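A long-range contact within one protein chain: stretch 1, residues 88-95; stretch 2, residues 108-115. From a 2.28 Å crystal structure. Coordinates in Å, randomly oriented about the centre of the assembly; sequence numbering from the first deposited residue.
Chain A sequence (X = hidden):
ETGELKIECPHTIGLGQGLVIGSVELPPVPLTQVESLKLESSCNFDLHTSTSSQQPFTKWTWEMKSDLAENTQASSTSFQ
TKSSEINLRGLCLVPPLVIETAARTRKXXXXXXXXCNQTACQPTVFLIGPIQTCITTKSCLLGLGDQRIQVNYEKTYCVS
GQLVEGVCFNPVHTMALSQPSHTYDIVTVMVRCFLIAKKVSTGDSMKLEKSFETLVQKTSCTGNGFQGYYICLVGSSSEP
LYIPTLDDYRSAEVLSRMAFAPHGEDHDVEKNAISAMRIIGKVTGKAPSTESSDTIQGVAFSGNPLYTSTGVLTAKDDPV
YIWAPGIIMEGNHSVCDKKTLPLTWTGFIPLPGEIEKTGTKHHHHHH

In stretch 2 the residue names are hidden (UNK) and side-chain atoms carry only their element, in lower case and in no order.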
# COMPACT_ATOMS: atom_id res chain seq x y z
N LEU A 88 -5.26 15.31 5.17
CA LEU A 88 -4.95 15.03 3.78
C LEU A 88 -6.21 14.48 3.15
O LEU A 88 -7.14 14.08 3.86
CB LEU A 88 -3.79 14.02 3.70
CG LEU A 88 -2.44 14.51 4.25
CD1 LEU A 88 -1.39 13.41 4.23
CD2 LEU A 88 -1.91 15.72 3.48
N ARG A 89 -6.28 14.48 1.82
CA ARG A 89 -7.33 13.76 1.13
C ARG A 89 -6.80 12.94 0.01
O ARG A 89 -5.75 13.23 -0.54
CB ARG A 89 -8.31 14.71 0.46
CG ARG A 89 -8.92 15.84 1.26
CD ARG A 89 -9.80 16.67 0.31
NE ARG A 89 -10.81 17.51 0.98
CZ ARG A 89 -12.01 17.09 1.42
NH1 ARG A 89 -12.39 15.82 1.31
NH2 ARG A 89 -12.83 17.96 2.02
N GLY A 90 -7.60 11.93 -0.38
CA GLY A 90 -7.27 11.11 -1.54
C GLY A 90 -6.28 9.99 -1.29
O GLY A 90 -6.01 9.21 -2.20
N LEU A 91 -5.73 9.88 -0.08
CA LEU A 91 -4.76 8.82 0.19
C LEU A 91 -5.45 7.47 0.31
O LEU A 91 -6.66 7.40 0.58
CB LEU A 91 -3.92 9.10 1.44
CG LEU A 91 -2.70 9.98 1.15
CD1 LEU A 91 -3.12 11.41 0.87
CD2 LEU A 91 -1.73 9.92 2.31
N CYS A 92 -4.67 6.41 0.09
CA CYS A 92 -5.15 5.05 0.17
C CYS A 92 -5.37 4.60 1.59
O CYS A 92 -4.62 3.78 2.10
CB CYS A 92 -4.22 4.09 -0.61
SG CYS A 92 -4.14 4.36 -2.40
N LEU A 93 -6.42 5.12 2.20
CA LEU A 93 -6.96 4.66 3.48
C LEU A 93 -8.33 4.09 3.16
O LEU A 93 -9.34 4.80 3.17
CB LEU A 93 -7.15 5.80 4.49
CG LEU A 93 -5.98 6.19 5.35
CD1 LEU A 93 -4.99 6.95 4.49
CD2 LEU A 93 -6.45 7.07 6.51
N VAL A 94 -8.36 2.81 2.89
CA VAL A 94 -9.55 2.18 2.39
C VAL A 94 -10.28 1.59 3.60
O VAL A 94 -9.67 0.97 4.46
CB VAL A 94 -9.17 1.12 1.35
CG1 VAL A 94 -10.41 0.54 0.71
CG2 VAL A 94 -8.28 1.75 0.28
N PRO A 95 -11.60 1.82 3.70
CA PRO A 95 -12.32 1.24 4.84
C PRO A 95 -12.44 -0.25 4.73
O PRO A 95 -12.33 -0.79 3.63
CB PRO A 95 -13.71 1.88 4.76
CG PRO A 95 -13.53 3.09 3.92
CD PRO A 95 -12.45 2.75 2.94
N UNK A 108 -15.30 1.17 -7.90
CA UNK A 108 -13.93 1.34 -8.32
C UNK A 108 -13.23 2.18 -7.23
O UNK A 108 -13.79 3.15 -6.74
o UNK A 108 -14.38 1.15 -10.68
c UNK A 108 -12.46 2.47 -10.08
c UNK A 108 -13.89 2.05 -9.68
N UNK A 109 -12.04 1.75 -6.83
CA UNK A 109 -11.23 2.46 -5.85
C UNK A 109 -10.09 3.11 -6.60
O UNK A 109 -9.37 2.44 -7.34
c UNK A 109 -9.69 2.29 -3.84
c UNK A 109 -11.74 0.94 -3.89
c UNK A 109 -10.64 1.53 -4.76
c UNK A 109 -12.39 -0.31 -4.47
N UNK A 110 -9.97 4.42 -6.44
CA UNK A 110 -8.86 5.18 -7.01
C UNK A 110 -8.34 6.09 -5.90
O UNK A 110 -9.10 6.88 -5.36
c UNK A 110 -9.30 5.99 -8.20
N UNK A 111 -7.06 5.95 -5.58
CA UNK A 111 -6.43 6.65 -4.47
C UNK A 111 -4.92 6.71 -4.73
O UNK A 111 -4.44 6.13 -5.70
c UNK A 111 -6.73 5.93 -3.17
s UNK A 111 -6.11 4.22 -3.08
N UNK A 112 -4.17 7.47 -3.93
CA UNK A 112 -2.70 7.55 -4.12
C UNK A 112 -1.97 7.41 -2.81
O UNK A 112 -2.55 7.61 -1.76
c UNK A 112 -2.33 11.92 -2.79
c UNK A 112 -1.92 10.76 -3.40
c UNK A 112 -2.30 8.81 -4.90
c UNK A 112 -4.47 11.74 -3.87
c UNK A 112 -4.05 10.57 -4.49
c UNK A 112 -2.76 10.07 -4.26
c UNK A 112 -3.61 12.41 -3.01
N UNK A 113 -0.73 6.95 -2.88
CA UNK A 113 0.20 7.01 -1.76
C UNK A 113 1.28 8.04 -2.12
O UNK A 113 1.37 8.44 -3.29
o UNK A 113 1.61 4.29 0.48
o UNK A 113 1.46 6.53 0.68
c UNK A 113 1.32 5.46 0.01
c UNK A 113 0.79 5.60 -1.46
N UNK A 114 2.11 8.45 -1.16
CA UNK A 114 3.12 9.50 -1.36
C UNK A 114 4.49 8.99 -0.98
O UNK A 114 4.65 8.35 0.04
c UNK A 114 1.45 11.36 -0.67
c UNK A 114 1.19 12.39 0.42
c UNK A 114 1.37 11.99 -2.03
c UNK A 114 2.82 10.71 -0.49
N UNK A 115 5.47 9.27 -1.84
CA UNK A 115 6.85 8.93 -1.62
C UNK A 115 7.56 10.26 -1.72
O UNK A 115 7.59 10.85 -2.81
c UNK A 115 7.38 7.96 -2.68
o UNK A 115 6.69 6.73 -2.63

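Position 108 carries three side-chain atoms: a first carbon bearing one oxygen and one carbon, all beyond reach of stretch 1. A hydroxyl and a methyl branching at the first carbon make Thr108. This contact says nothing about why it is there.

Position 109 has four carbons and no heteroatom, forked at the first, with one arm two carbons long; the one-carbon arm lies near Val94. That is the beta-branched pattern of isoleucine, Ile109. Its CA-to-CB bond points toward stretch 1, and its CG2 lies 4.4 Å from CG2 of Val94, a loose apolar touch between two beta-branched residues.

At position 110 a lone carbon follows CA, pointing away from stretch 1 and touching nothing there, which defines Ala110.

Position 111 shows one carbon and then a sulfur. The sulfur sits 2.1 Å from SG of Cys92, a covalent distance, so the residue is a cysteine in a disulfide rather than a free thiol. In Cys111 chi1 is p, in Cys92 it is m, and the chi3 of 96° is close to the relaxed value for an S-S bond.

Position 112 has one carbon leading into a ring of six carbons, with no oxygen on it, lying against Arg89, Gly90 and Leu91: phenylalanine. The CA-to-CB bond of Phe112 points away from stretch 1, yet with chi1 at 57° the ring returns to it. N of Leu91 lies over one ring face, CD1 of Leu91 is 3.8 Å from CE2 of Phe112, and O of Arg89 comes within 3.4 Å of CZ of Phe112. Gly90 is what leaves the ring its room: an ideal CB there would stand 2.6 Å from CE1 of Phe112, a clash, and the positive phi of 82° favours glycine independently.

Position 113 has two carbons, the second carrying two oxygens, none within 4.5 Å of stretch 1. This short carboxylate is Asp113. OD1 of Asp113 accepts a hydrogen bond from the backbone N of position 114 at 2.7 Å, and both carboxylate oxygens are satisfied elsewhere in the structure. Its backbone N is 4.3 Å from SG of Cys92.

Position 114 has four carbons forked at the second, a terminal one reaching Leu91: leucine. CD1 of Leu114 lies 4.3 Å from CD2 of Leu91, extending the apolar patch begun by Phe112.

Position 115 has one carbon and then one oxygen, out of reach of stretch 1, giving Ser115.

The contact works by pinning a loop to a strand at a single beta bridge. The backbone of Phe112 serves both sides of Leu91 in sequence: N of Phe112 donates to O of Gly90 at 3.1 Å, and O of Phe112 accepts from N of Cys92 at 3.1 Å. The same carbonyl O of Phe112 also meets CA of Leu91 at 3.2 Å in a CA-H...O contact. Next to this bridge the disulfide adds a covalent lock, while Leu91 packs against Phe112 and Leu114. The rule is compact: backbone pairing, a neighbouring crosslink, and a glycine that makes space for an aromatic ring.

Stretch 2, residues 108-115: TIACFDLS
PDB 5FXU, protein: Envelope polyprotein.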